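Local coordinates for extracellular ligand-binding receptor (Rhodopseudomonas palustris, PDB 4F06), which binds p-hydroxybenzoic acid as the solute-binding protein of an ABC transporter, probably delivering lignin-derived aromatic acids for uptake, at residues S60-Q65 with A87-L91; Y80-M86 with A104-I109; A139-A145 with A195-F201; L227-D232 with I249-Y253. The contacts are given in a common frame with arbitrary orientation. Numbering follows the deposited sequence.

Contact 1 of 4, residues S60-Q65 with A87-L91; sequences SKALAQ and AVAPL
Build Ser60-Gln65 as regular alpha-helix, the middle of helix 57-69, with Ala64 N bonded to Ser60 O (2.9 Å) and Gln65 N to Lys61 O (2.9 Å). Ala87 and Val88 belong to helix 82-88; Ala89-Leu91 keep helical phi/psi without the regular bonds, and Leu91 N reaches Val88 O at 3.0 Å. Lys61 CA lies 5.1 Å from Val88 CA, and Gln65 CA 8.1 Å from Leu91 CA, so the backbones are closer at the Lys61 end. No hydrogen bond crosses; the 283 Å² of buried surface is packing alone.

The apolar part centres on Ala64, whose small side chain lets two larger ones approach: its CB meets Val88 CG1 at 3.8 Å and Leu91 CD1 at 4.1 Å. Val88, chi1 t, also puts CG2 3.7 Å from Ser60 O. Ser60 and Ala64 both rest on Ile11 of strand 5-12, which places this seam against the sheet.

Long polar residues cover the outer side. Lys61, trans at all four chi angles, lays its methylenes across the gap, with CB 4.4 Å from Ala87 CB and CE 3.7 Å from Leu91 CD2, while its amine stays exposed. Gln65, chi1 m and chi2 t, brings NE2 to 3.5 Å from Leu91 CD2. Leu91 (m, t) is thus roofed by aliphatic chain and amide. Two helices packed side by side over a sheet in this way are characteristic of the alpha/beta lobes of periplasmic binding proteins.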
loop_
_atom_site.group_PDB
_atom_site.type_symbol
_atom_site.label_atom_id
_atom_site.label_comp_id
_atom_site.label_asym_id
_atom_site.label_seq_id
_atom_site.Cartn_x
_atom_site.Cartn_y
_atom_site.Cartn_z
ATOM N N SER A 60 -6.716 1.083 17.711
ATOM C CA SER A 60 -6.193 -0.132 17.062
ATOM C C SER A 60 -5.490 -1.067 18.044
ATOM O O SER A 60 -5.646 -2.282 17.939
ATOM C CB SER A 60 -5.254 0.216 15.924
ATOM O OG SER A 60 -5.993 0.515 14.718
ATOM N N LYS A 61 -4.799 -0.495 19.041
ATOM C CA LYS A 61 -4.230 -1.317 20.097
ATOM C C LYS A 61 -5.320 -2.129 20.809
ATOM O O LYS A 61 -5.189 -3.333 21.026
ATOM C CB LYS A 61 -3.434 -0.451 21.080
ATOM C CG LYS A 61 -2.675 -1.247 22.120
ATOM C CD LYS A 61 -1.920 -0.326 23.080
ATOM C CE LYS A 61 -1.193 -1.115 24.145
ATOM N NZ LYS A 61 -0.568 -0.186 25.125
ATOM N N ALA A 62 -6.428 -1.448 21.160
ATOM C CA ALA A 62 -7.510 -2.114 21.868
ATOM C C ALA A 62 -8.153 -3.183 20.989
ATOM O O ALA A 62 -8.498 -4.258 21.481
ATOM C CB ALA A 62 -8.528 -1.094 22.349
ATOM N N LEU A 63 -8.323 -2.918 19.689
ATOM C CA LEU A 63 -8.912 -3.943 18.822
ATOM C C LEU A 63 -8.003 -5.167 18.770
ATOM O O LEU A 63 -8.502 -6.298 18.808
ATOM C CB LEU A 63 -9.081 -3.392 17.404
ATOM C CG LEU A 63 -10.151 -2.303 17.204
ATOM C CD1 LEU A 63 -10.020 -1.761 15.783
ATOM C CD2 LEU A 63 -11.545 -2.800 17.509
ATOM N N ALA A 64 -6.699 -4.940 18.653
ATOM C CA ALA A 64 -5.772 -6.080 18.612
ATOM C C ALA A 64 -5.831 -6.903 19.896
ATOM O O ALA A 64 -5.828 -8.138 19.852
ATOM C CB ALA A 64 -4.376 -5.559 18.326
ATOM N N GLN A 65 -5.851 -6.196 21.032
ATOM C CA GLN A 65 -5.902 -6.910 22.311
ATOM C C GLN A 65 -7.211 -7.690 22.441
ATOM O O GLN A 65 -7.185 -8.814 22.937
ATOM C CB GLN A 65 -5.735 -5.929 23.474
ATOM C CG GLN A 65 -4.325 -5.390 23.506
ATOM C CD GLN A 65 -4.100 -4.293 24.506
ATOM O OE1 GLN A 65 -5.030 -3.544 24.849
ATOM N NE2 GLN A 65 -2.854 -4.206 25.009
ATOM N N ALA A 87 1.112 1.152 16.836
ATOM C CA ALA A 87 0.514 0.915 18.148
ATOM C C ALA A 87 0.408 -0.573 18.460
ATOM O O ALA A 87 0.533 -0.973 19.616
ATOM C CB ALA A 87 -0.865 1.579 18.199
ATOM N N VAL A 88 0.186 -1.388 17.438
ATOM C CA VAL A 88 -0.024 -2.830 17.637
ATOM C C VAL A 88 1.323 -3.575 17.720
ATOM O O VAL A 88 1.459 -4.528 18.482
ATOM C CB VAL A 88 -0.909 -3.401 16.502
ATOM C CG1 VAL A 88 -1.020 -4.908 16.627
ATOM C CG2 VAL A 88 -2.278 -2.751 16.574
ATOM N N ALA A 89 2.334 -3.104 16.972
ATOM C CA ALA A 89 3.628 -3.808 16.868
ATOM C C ALA A 89 4.246 -4.268 18.208
ATOM O O ALA A 89 4.676 -5.421 18.298
ATOM C CB ALA A 89 4.606 -2.931 16.109
ATOM N N PRO A 90 4.303 -3.388 19.235
ATOM C CA PRO A 90 5.028 -3.776 20.473
ATOM C C PRO A 90 4.271 -4.900 21.233
ATOM O O PRO A 90 4.865 -5.496 22.132
ATOM C CB PRO A 90 5.212 -2.447 21.273
ATOM C CG PRO A 90 4.240 -1.520 20.663
ATOM C CD PRO A 90 3.903 -1.958 19.276
ATOM N N LEU A 91 3.005 -5.238 20.909
ATOM C CA LEU A 91 2.180 -6.256 21.619
ATOM C C LEU A 91 2.575 -7.655 21.194
ATOM O O LEU A 91 2.304 -8.628 21.893
ATOM C CB LEU A 91 0.606 -6.073 21.313
ATOM C CG LEU A 91 -0.004 -4.715 21.526
ATOM C CD1 LEU A 91 -1.417 -4.813 21.066
ATOM C CD2 LEU A 91 0.062 -4.408 23.013
#

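Contact 2 of 4, residues Y80-M86 with A104-I109. With PHB (p-hydroxybenzoic acid), chain B.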
loop_
_atom_site.group_PDB
_atom_site.type_symbol
_atom_site.label_atom_id
_atom_site.label_comp_id
_atom_site.label_asym_id
_atom_site.label_seq_id
_atom_site.Cartn_x
_atom_site.Cartn_y
_atom_site.Cartn_z
ATOM N N TYR A 80 -4.316 -0.338 7.878
ATOM C CA TYR A 80 -4.213 0.627 6.798
ATOM C C TYR A 80 -3.179 1.741 7.122
ATOM O O TYR A 80 -2.313 2.060 6.290
ATOM C CB TYR A 80 -5.584 1.251 6.521
ATOM C CG TYR A 80 -5.636 2.030 5.231
ATOM C CD1 TYR A 80 -5.414 1.385 4.008
ATOM C CD2 TYR A 80 -5.890 3.414 5.230
ATOM C CE1 TYR A 80 -5.430 2.104 2.810
ATOM C CE2 TYR A 80 -5.956 4.144 4.035
ATOM C CZ TYR A 80 -5.710 3.483 2.837
ATOM O OH TYR A 80 -5.701 4.135 1.614
ATOM N N PHE A 81 -3.295 2.339 8.322
ATOM C CA PHE A 81 -2.475 3.493 8.659
ATOM C C PHE A 81 -1.230 3.130 9.470
ATOM O O PHE A 81 -1.316 2.378 10.457
ATOM C CB PHE A 81 -3.312 4.515 9.449
ATOM C CG PHE A 81 -4.412 5.185 8.624
ATOM C CD1 PHE A 81 -4.050 6.098 7.639
ATOM C CD2 PHE A 81 -5.751 4.918 8.856
ATOM C CE1 PHE A 81 -5.019 6.741 6.886
ATOM C CE2 PHE A 81 -6.725 5.572 8.100
ATOM C CZ PHE A 81 -6.362 6.499 7.118
ATOM N N THR A 82 -0.152 3.786 9.111
ATOM C CA THR A 82 1.103 3.609 9.867
ATOM C C THR A 82 0.960 3.748 11.391
ATOM O O THR A 82 1.424 2.884 12.106
ATOM C CB THR A 82 2.187 4.549 9.309
ATOM O OG1 THR A 82 2.701 4.029 8.092
ATOM C CG2 THR A 82 3.360 4.728 10.274
ATOM N N PRO A 83 0.362 4.842 11.909
ATOM C CA PRO A 83 0.290 4.992 13.371
ATOM C C PRO A 83 -0.465 3.872 14.045
ATOM O O PRO A 83 -0.223 3.556 15.203
ATOM C CB PRO A 83 -0.376 6.383 13.577
ATOM C CG PRO A 83 -0.985 6.717 12.222
ATOM C CD PRO A 83 -0.033 6.094 11.231
ATOM N N ASN A 84 -1.420 3.284 13.351
ATOM C CA ASN A 84 -2.158 2.153 13.909
ATOM C C ASN A 84 -1.321 0.900 13.952
ATOM O O ASN A 84 -1.282 0.199 14.978
ATOM C CB ASN A 84 -3.467 1.959 13.138
ATOM C CG ASN A 84 -4.398 3.148 13.295
ATOM O OD1 ASN A 84 -4.340 3.897 14.313
ATOM N ND2 ASN A 84 -5.325 3.309 12.343
ATOM N N ALA A 85 -0.564 0.634 12.880
ATOM C CA ALA A 85 0.376 -0.489 12.901
ATOM C C ALA A 85 1.446 -0.295 13.986
ATOM O O ALA A 85 1.819 -1.257 14.682
ATOM C CB ALA A 85 1.063 -0.637 11.567
HETATM N N MSE A 86 1.929 0.932 14.159
HETATM C CA MSE A 86 2.909 1.179 15.214
HETATM C C MSE A 86 2.395 0.909 16.606
HETATM O O MSE A 86 3.167 0.490 17.473
HETATM C CB MSE A 86 3.412 2.624 15.124
HETATM C CG MSE A 86 4.182 3.004 13.860
HETATM SE SE MSE A 86 5.878 2.145 13.772
HETATM C CE MSE A 86 6.621 3.259 12.321
ATOM N N ALA A 104 -0.001 -0.452 5.726
ATOM C CA ALA A 104 0.852 0.592 6.361
ATOM C C ALA A 104 2.283 0.460 5.859
ATOM O O ALA A 104 2.923 -0.606 5.997
ATOM C CB ALA A 104 0.800 0.390 7.850
ATOM N N ALA A 105 2.846 1.570 5.344
ATOM C CA ALA A 105 3.936 1.494 4.362
ATOM C C ALA A 105 5.210 2.202 4.870
ATOM O O ALA A 105 6.176 2.374 4.112
ATOM C CB ALA A 105 3.474 2.116 3.056
ATOM N N THR A 106 5.263 2.635 6.133
ATOM C CA THR A 106 6.479 3.317 6.657
ATOM C C THR A 106 7.549 2.222 6.852
ATOM O O THR A 106 7.293 1.147 7.428
ATOM C CB THR A 106 6.128 4.057 7.947
ATOM O OG1 THR A 106 5.207 5.103 7.594
ATOM C CG2 THR A 106 7.358 4.698 8.621
ATOM N N SER A 107 8.774 2.518 6.406
ATOM C CA SER A 107 9.817 1.466 6.384
ATOM C C SER A 107 10.050 0.860 7.756
ATOM O O SER A 107 10.165 -0.355 7.871
ATOM C CB SER A 107 11.145 2.027 5.849
ATOM O OG SER A 107 11.094 2.251 4.457
ATOM N N SER A 108 10.149 1.682 8.798
ATOM C CA SER A 108 10.554 1.186 10.104
ATOM C C SER A 108 9.533 0.283 10.781
ATOM O O SER A 108 9.861 -0.303 11.812
ATOM C CB SER A 108 10.900 2.335 11.045
ATOM O OG SER A 108 9.731 3.116 11.262
ATOM N N ILE A 109 8.308 0.145 10.253
ATOM C CA ILE A 109 7.319 -0.700 10.938
ATOM C C ILE A 109 7.889 -2.103 11.153
ATOM O O ILE A 109 7.680 -2.698 12.202
ATOM C CB ILE A 109 6.014 -0.737 10.143
ATOM C CG1 ILE A 109 5.326 0.640 10.173
ATOM C CG2 ILE A 109 5.088 -1.834 10.690
ATOM C CD1 ILE A 109 4.114 0.747 9.257
HETATM C "C1'" PHB B . 0.119 4.558 5.776
HETATM O "O1'" PHB B . 1.186 3.947 5.925
HETATM O "O2'" PHB B . -0.442 5.208 6.723
HETATM C C1 PHB B . -0.491 4.575 4.410
HETATM C C2 PHB B . 0.316 4.394 3.270
HETATM C C3 PHB B . -0.233 4.460 2.012
HETATM C C4 PHB B . -1.574 4.741 1.849
HETATM C C5 PHB B . -2.380 4.930 2.953
HETATM C C6 PHB B . -1.854 4.865 4.237
HETATM O O4 PHB B . -2.148 4.865 0.636
#
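Ala104, with 64 Å² covered by Tyr80-Met86, has a small methyl that allows close approach: its CB is 3.7 Å from Thr82 N and 3.9 Å from Ala85 CB, and its CA is 4.6 Å from Thr82 CA. Two alanines let the loop after strand 99-101 come close to the first turn of helix 82-88.

Met86, a selenomethionine covered over 60 Å², lies at the other end. With chi1 and chi2 both m, it swings its CE to 3.6 Å from Ile109 CG1, 3.3 Å from Ser108 OG and 4.0 Å from Thr106 CG2. Ile109 CD1 continues the apolar strip to Ala85 CB at 4.1 Å.

At the N-terminal end of helix 82-88, away from Met86, lies the carboxylate site of the ligand pocket, where, as in other periplasmic binding proteins, backbone amides at a helix N-terminus receive an anion. Phe81 is the N-cap residue, and the next amide, Thr82 N, gives a 2.8 Å bond to PHB O2'; from the loop, Ala105 N gives one of 3.0 Å to PHB O1'.

Thr82 (56 Å² covered) ties the two segments and the ligand together. Its OG1 donates to PHB O1' at 2.6 Å and accepts from Thr106 OG1 at 2.8 Å, so a hydroxyl that can donate and accept at once suits the place. Tyr80 offers a ring face to PHB C6 while its OH bonds to Ala204 O across the cleft.

Contact 3 of 4, residues A139-A145 with A195-F201; sequences ATKVAIA and ADMIFTF. With PHB (p-hydroxybenzoic acid), chain B.
Lay strands 141-145 and 197-201 parallel, in extended beta conformation, 4.6 Å apart at closest approach and crossing at -26°. Pair Val142 with Met197, Ala143 with Ile198, Ile144 with Phe199 and Ala145 with Thr200, CA to CA 4.8 to 5.0 Å.

The backbone ladder starts with Asp196 N to Lys141 O (2.9 Å). Ala143 then gives and takes, N to Met197 O at 3.0 Å and O from Phe199 N at 2.9 Å, and Ala145 N reaches Phe199 O at 2.9 Å. Ala145 O accepts a short bond from Thr200 OG1 (2.8 Å, chi1 t) and a weak one from Phe201 N (3.3 Å). The amides of Val142 and Ile144 face strand 169-176.

Asp196 (chi1 p) turns its carboxylate back: OD2 takes Lys141 N at 2.9 Å and Thr140 OG1 at 3.0 Å, OD1 takes Thr140 N at 3.2 Å, donors the ladder does not serve.

Helices 123-136 and 150-165 cover the face of Val142, Ile144, Met197 (selenomethionine) and Phe199, whose ring (chi1 t) stacks with Phe159. Ala143 CB meets Ala195 CB at 3.8 Å on the other side. Flanked by strands 169-176 and 226-230, the pair is part of the alpha/beta sheet of one periplasmic-binding-protein lobe. Phe201 CE1 lies 3.6 Å from PHB C3. Backbone bonds and the Asp196 carboxylate fix a strand pair that delivers an apolar ring edge to the ligand.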
loop_
_atom_site.group_PDB
_atom_site.type_symbol
_atom_site.label_atom_id
_atom_site.label_comp_id
_atom_site.label_asym_id
_atom_site.label_seq_id
_atom_site.Cartn_x
_atom_site.Cartn_y
_atom_site.Cartn_z
ATOM N N ALA A 139 12.603 16.508 -15.537
ATOM C CA ALA A 139 12.314 17.461 -14.464
ATOM C C ALA A 139 13.592 18.062 -13.959
ATOM O O ALA A 139 14.622 17.376 -13.869
ATOM C CB ALA A 139 11.588 16.781 -13.308
ATOM N N THR A 140 13.536 19.337 -13.613
ATOM C CA THR A 140 14.720 19.936 -13.017
ATOM C C THR A 140 14.462 20.572 -11.673
ATOM O O THR A 140 15.356 20.506 -10.813
ATOM C CB THR A 140 15.339 20.991 -13.924
ATOM O OG1 THR A 140 14.328 21.927 -14.261
ATOM C CG2 THR A 140 15.816 20.353 -15.197
ATOM N N LYS A 141 13.276 21.176 -11.486
ATOM C CA LYS A 141 12.908 21.756 -10.197
ATOM C C LYS A 141 11.578 21.147 -9.732
ATOM O O LYS A 141 10.550 21.300 -10.395
ATOM C CB LYS A 141 12.774 23.269 -10.334
ATOM C CG LYS A 141 14.105 23.950 -10.667
ATOM C CD LYS A 141 13.927 25.475 -10.656
ATOM C CE LYS A 141 15.128 26.208 -11.238
ATOM N NZ LYS A 141 16.447 25.733 -10.755
ATOM N N VAL A 142 11.609 20.442 -8.603
ATOM C CA VAL A 142 10.437 19.727 -8.111
ATOM C C VAL A 142 9.918 20.351 -6.823
ATOM O O VAL A 142 10.716 20.746 -5.952
ATOM C CB VAL A 142 10.780 18.235 -7.889
ATOM C CG1 VAL A 142 9.692 17.519 -7.078
ATOM C CG2 VAL A 142 10.940 17.531 -9.242
ATOM N N ALA A 143 8.586 20.467 -6.719
ATOM C CA ALA A 143 7.924 20.786 -5.455
ATOM C C ALA A 143 7.379 19.479 -4.884
ATOM O O ALA A 143 6.609 18.757 -5.560
ATOM C CB ALA A 143 6.749 21.744 -5.696
ATOM N N ILE A 144 7.806 19.165 -3.660
ATOM C CA ILE A 144 7.280 18.002 -2.943
ATOM C C ILE A 144 6.117 18.415 -2.055
ATOM O O ILE A 144 6.256 19.385 -1.316
ATOM C CB ILE A 144 8.382 17.326 -2.088
ATOM C CG1 ILE A 144 9.556 16.819 -2.971
ATOM C CG2 ILE A 144 7.794 16.228 -1.195
ATOM C CD1 ILE A 144 10.749 16.314 -2.168
ATOM N N ALA A 145 5.029 17.655 -2.090
ATOM C CA ALA A 145 3.910 17.915 -1.190
ATOM C C ALA A 145 3.507 16.554 -0.623
ATOM O O ALA A 145 3.091 15.661 -1.387
ATOM C CB ALA A 145 2.717 18.538 -1.924
ATOM N N ALA A 195 8.374 25.456 -9.824
ATOM C CA ALA A 195 8.635 24.038 -10.077
ATOM C C ALA A 195 7.997 23.619 -11.386
ATOM O O ALA A 195 6.897 24.073 -11.758
ATOM C CB ALA A 195 8.060 23.198 -8.923
ATOM N N ASP A 196 8.685 22.727 -12.100
ATOM C CA ASP A 196 8.132 22.158 -13.339
ATOM C C ASP A 196 7.414 20.821 -13.114
ATOM O O ASP A 196 6.753 20.344 -14.014
ATOM C CB ASP A 196 9.213 22.035 -14.416
ATOM C CG ASP A 196 10.440 21.329 -13.923
ATOM O OD1 ASP A 196 10.445 20.093 -13.935
ATOM O OD2 ASP A 196 11.446 22.000 -13.544
HETATM N N MSE A 197 7.567 20.226 -11.923
HETATM C CA MSE A 197 6.927 18.970 -11.600
HETATM C C MSE A 197 6.637 18.978 -10.099
HETATM O O MSE A 197 7.412 19.553 -9.293
HETATM C CB MSE A 197 7.837 17.784 -11.960
HETATM C CG MSE A 197 7.244 16.401 -11.657
HETATM SE SE MSE A 197 8.374 14.962 -12.235
HETATM C CE MSE A 197 8.105 15.188 -14.151
ATOM N N ILE A 198 5.535 18.340 -9.716
ATOM C CA ILE A 198 5.198 18.057 -8.309
ATOM C C ILE A 198 5.441 16.587 -8.063
ATOM O O ILE A 198 5.131 15.757 -8.934
ATOM C CB ILE A 198 3.689 18.323 -8.108
ATOM C CG1 ILE A 198 3.373 19.816 -8.263
ATOM C CG2 ILE A 198 3.223 17.848 -6.738
ATOM C CD1 ILE A 198 1.894 20.057 -8.516
ATOM N N PHE A 199 5.993 16.276 -6.891
ATOM C CA PHE A 199 5.957 14.903 -6.388
ATOM C C PHE A 199 5.075 14.888 -5.152
ATOM O O PHE A 199 5.275 15.709 -4.254
ATOM C CB PHE A 199 7.350 14.372 -6.013
ATOM C CG PHE A 199 7.255 13.060 -5.291
ATOM C CD1 PHE A 199 6.858 11.896 -5.981
ATOM C CD2 PHE A 199 7.495 12.995 -3.928
ATOM C CE1 PHE A 199 6.705 10.685 -5.313
ATOM C CE2 PHE A 199 7.352 11.785 -3.255
ATOM C CZ PHE A 199 6.975 10.633 -3.941
ATOM N N THR A 200 4.103 13.975 -5.103
ATOM C CA THR A 200 3.188 13.925 -3.979
ATOM C C THR A 200 2.865 12.529 -3.502
ATOM O O THR A 200 2.838 11.544 -4.257
ATOM C CB THR A 200 1.885 14.711 -4.324
ATOM O OG1 THR A 200 1.083 14.899 -3.150
ATOM C CG2 THR A 200 1.072 13.957 -5.325
ATOM N N PHE A 201 2.609 12.469 -2.197
ATOM C CA PHE A 201 1.946 11.354 -1.552
ATOM C C PHE A 201 0.927 11.897 -0.542
ATOM O O PHE A 201 1.274 12.809 0.238
ATOM C CB PHE A 201 2.932 10.488 -0.729
ATOM C CG PHE A 201 2.222 9.617 0.288
ATOM C CD1 PHE A 201 1.539 8.441 -0.076
ATOM C CD2 PHE A 201 2.179 10.022 1.637
ATOM C CE1 PHE A 201 0.830 7.698 0.835
ATOM C CE2 PHE A 201 1.464 9.264 2.563
ATOM C CZ PHE A 201 0.790 8.110 2.177
HETATM C "C1'" PHB B . 0.119 4.558 5.776
HETATM O "O1'" PHB B . 1.186 3.947 5.925
HETATM O "O2'" PHB B . -0.442 5.208 6.723
HETATM C C1 PHB B . -0.491 4.575 4.410
HETATM C C2 PHB B . 0.316 4.394 3.270
HETATM C C3 PHB B . -0.233 4.460 2.012
HETATM C C4 PHB B . -1.574 4.741 1.849
HETATM C C5 PHB B . -2.380 4.930 2.953
HETATM C C6 PHB B . -1.854 4.865 4.237
HETATM O O4 PHB B . -2.148 4.865 0.636
#

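Contact 4 of 4, residues L227-D232 with I249-Y253. With PHB (p-hydroxybenzoic acid), chain B.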
loop_
_atom_site.group_PDB
_atom_site.type_symbol
_atom_site.label_atom_id
_atom_site.label_comp_id
_atom_site.label_asym_id
_atom_site.label_seq_id
_atom_site.Cartn_x
_atom_site.Cartn_y
_atom_site.Cartn_z
ATOM N N LEU A 227 2.625 16.070 -12.848
ATOM C CA LEU A 227 2.447 15.410 -11.566
ATOM C C LEU A 227 3.048 14.026 -11.586
ATOM O O LEU A 227 2.679 13.172 -12.439
ATOM C CB LEU A 227 0.969 15.320 -11.234
ATOM C CG LEU A 227 0.606 14.684 -9.882
ATOM C CD1 LEU A 227 1.218 15.485 -8.760
ATOM C CD2 LEU A 227 -0.909 14.615 -9.657
HETATM N N MSE A 228 3.969 13.799 -10.639
HETATM C CA MSE A 228 4.496 12.458 -10.343
HETATM C C MSE A 228 3.998 12.128 -8.933
HETATM O O MSE A 228 4.069 12.949 -7.996
HETATM C CB MSE A 228 6.028 12.443 -10.368
HETATM C CG MSE A 228 6.691 11.104 -9.934
HETATM SE SE MSE A 228 6.231 9.603 -11.113
HETATM C CE MSE A 228 7.155 10.229 -12.478
ATOM N N SER A 229 3.467 10.945 -8.786
ATOM C CA SER A 229 2.965 10.537 -7.492
ATOM C C SER A 229 3.353 9.106 -7.241
ATOM O O SER A 229 3.744 8.395 -8.163
ATOM C CB SER A 229 1.447 10.694 -7.431
ATOM O OG SER A 229 0.790 9.830 -8.322
ATOM N N THR A 230 3.215 8.629 -6.002
ATOM C CA THR A 230 3.109 7.200 -5.803
ATOM C C THR A 230 1.660 6.831 -6.180
ATOM O O THR A 230 0.726 7.664 -6.243
ATOM C CB THR A 230 3.475 6.796 -4.392
ATOM O OG1 THR A 230 2.606 7.483 -3.472
ATOM C CG2 THR A 230 4.926 7.128 -4.075
ATOM N N GLY A 231 1.460 5.545 -6.392
ATOM C CA GLY A 231 0.142 5.055 -6.855
ATOM C C GLY A 231 -0.974 5.243 -5.843
ATOM O O GLY A 231 -2.143 5.158 -6.205
ATOM N N ASP A 232 -0.639 5.560 -4.592
ATOM C CA ASP A 232 -1.642 5.921 -3.586
ATOM C C ASP A 232 -2.547 7.030 -4.076
ATOM O O ASP A 232 -3.692 7.130 -3.631
ATOM C CB ASP A 232 -0.903 6.398 -2.335
ATOM C CG ASP A 232 0.097 5.362 -1.886
ATOM O OD1 ASP A 232 -0.294 4.391 -1.225
ATOM O OD2 ASP A 232 1.280 5.494 -2.280
ATOM N N ILE A 249 -1.548 11.648 -15.862
ATOM C CA ILE A 249 -0.868 11.713 -14.559
ATOM C C ILE A 249 0.029 10.458 -14.431
ATOM O O ILE A 249 -0.418 9.327 -14.679
ATOM C CB ILE A 249 -1.882 11.764 -13.400
ATOM C CG1 ILE A 249 -2.579 13.150 -13.414
ATOM C CG2 ILE A 249 -1.194 11.482 -12.042
ATOM C CD1 ILE A 249 -3.811 13.213 -12.503
ATOM N N LEU A 250 1.261 10.667 -13.990
ATOM C CA LEU A 250 2.250 9.615 -13.819
ATOM C C LEU A 250 2.299 9.157 -12.358
ATOM O O LEU A 250 2.216 9.986 -11.422
ATOM C CB LEU A 250 3.647 10.114 -14.211
ATOM C CG LEU A 250 3.765 10.545 -15.676
ATOM C CD1 LEU A 250 5.097 11.235 -15.927
ATOM C CD2 LEU A 250 3.575 9.349 -16.608
ATOM N N SER A 251 2.494 7.858 -12.146
ATOM C CA SER A 251 2.692 7.351 -10.797
ATOM C C SER A 251 3.576 6.141 -10.814
ATOM O O SER A 251 3.591 5.396 -11.806
ATOM C CB SER A 251 1.333 7.021 -10.144
ATOM O OG SER A 251 0.650 5.989 -10.846
ATOM N N THR A 252 4.237 5.858 -9.689
ATOM C CA THR A 252 4.962 4.614 -9.523
ATOM C C THR A 252 4.253 3.780 -8.461
ATOM O O THR A 252 3.850 4.281 -7.408
ATOM C CB THR A 252 6.440 4.841 -9.180
ATOM O OG1 THR A 252 6.494 5.761 -8.084
ATOM C CG2 THR A 252 7.191 5.380 -10.403
ATOM N N TYR A 253 4.119 2.491 -8.712
ATOM C CA TYR A 253 3.443 1.641 -7.761
ATOM C C TYR A 253 3.699 0.193 -8.080
ATOM O O TYR A 253 4.018 -0.188 -9.232
ATOM C CB TYR A 253 1.932 1.854 -7.778
ATOM C CG TYR A 253 1.211 1.861 -6.436
ATOM C CD1 TYR A 253 1.791 2.465 -5.288
ATOM C CD2 TYR A 253 -0.120 1.406 -6.322
ATOM C CE1 TYR A 253 1.082 2.595 -4.089
ATOM C CE2 TYR A 253 -0.853 1.583 -5.154
ATOM C CZ TYR A 253 -0.257 2.172 -4.051
ATOM O OH TYR A 253 -1.015 2.326 -2.902
HETATM C "C1'" PHB B . 0.119 4.558 5.776
HETATM O "O1'" PHB B . 1.186 3.947 5.925
HETATM O "O2'" PHB B . -0.442 5.208 6.723
HETATM C C1 PHB B . -0.491 4.575 4.410
HETATM C C2 PHB B . 0.316 4.394 3.270
HETATM C C3 PHB B . -0.233 4.460 2.012
HETATM C C4 PHB B . -1.574 4.741 1.849
HETATM C C5 PHB B . -2.380 4.930 2.953
HETATM C C6 PHB B . -1.854 4.865 4.237
HETATM O O4 PHB B . -2.148 4.865 0.636
#
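Tyr253 lays one face of its ring against Gly231, whose CA sits 3.5 Å from the ring centroid in a CH-pi contact; a CB on Gly231 would clash with Tyr253 CG, so glycine suits the place. From there Tyr253 OH donates to Asp232 OD1 at 2.8 Å. The same oxygen accepts from PHB O4 at 2.7 Å, and Thr230 OG1 holds Asp232 OD2 at 2.7 Å, so the carboxylate is oriented to read the ligand phenol.

Behind this site the strands run parallel, with Ser229 N to Leu250 O at 3.1 Å, Thr252 N to Ser229 O at 3.0 Å and Gly231 N to Thr252 O at 2.9 Å. The small Ser229 and Ser251 pair with CA atoms 4.6 Å apart; selenomethionine Met228 packs CE on Leu250 CB at 3.9 Å.

Strands 226-230 and 250-253 form a beta-alpha-beta unit through helix 239-242. Strand 197-201 flanks the first and antiparallel strand 336-348 the second, while helix 123-136 covers the face bearing Met228, Thr230 and Thr252.

The four contacts divide between the two lobes, with p-hydroxybenzoic acid in the cleft. Contacts 1 and 2 share helix 82-88 and touch where Ser60 OG lies 3.3 Å from Asn84 CB; their centres are 12 Å apart, and the ligand is about 11 Å from the Ser60 side chain. Contacts 3 and 4 are adjoining parts of one sheet, joined by a probable hydrogen bond from Met228 N to Ile198 O at 2.8 Å. Contact 2 holds the carboxylate end and contact 4 the phenol, while contact 3 brings the edge of the Phe201 ring to the ligand. Contacts 2 and 4 approach to about 6 Å between nearest atoms without touching; the ligand, hydrogen-bonded to both, bridges them.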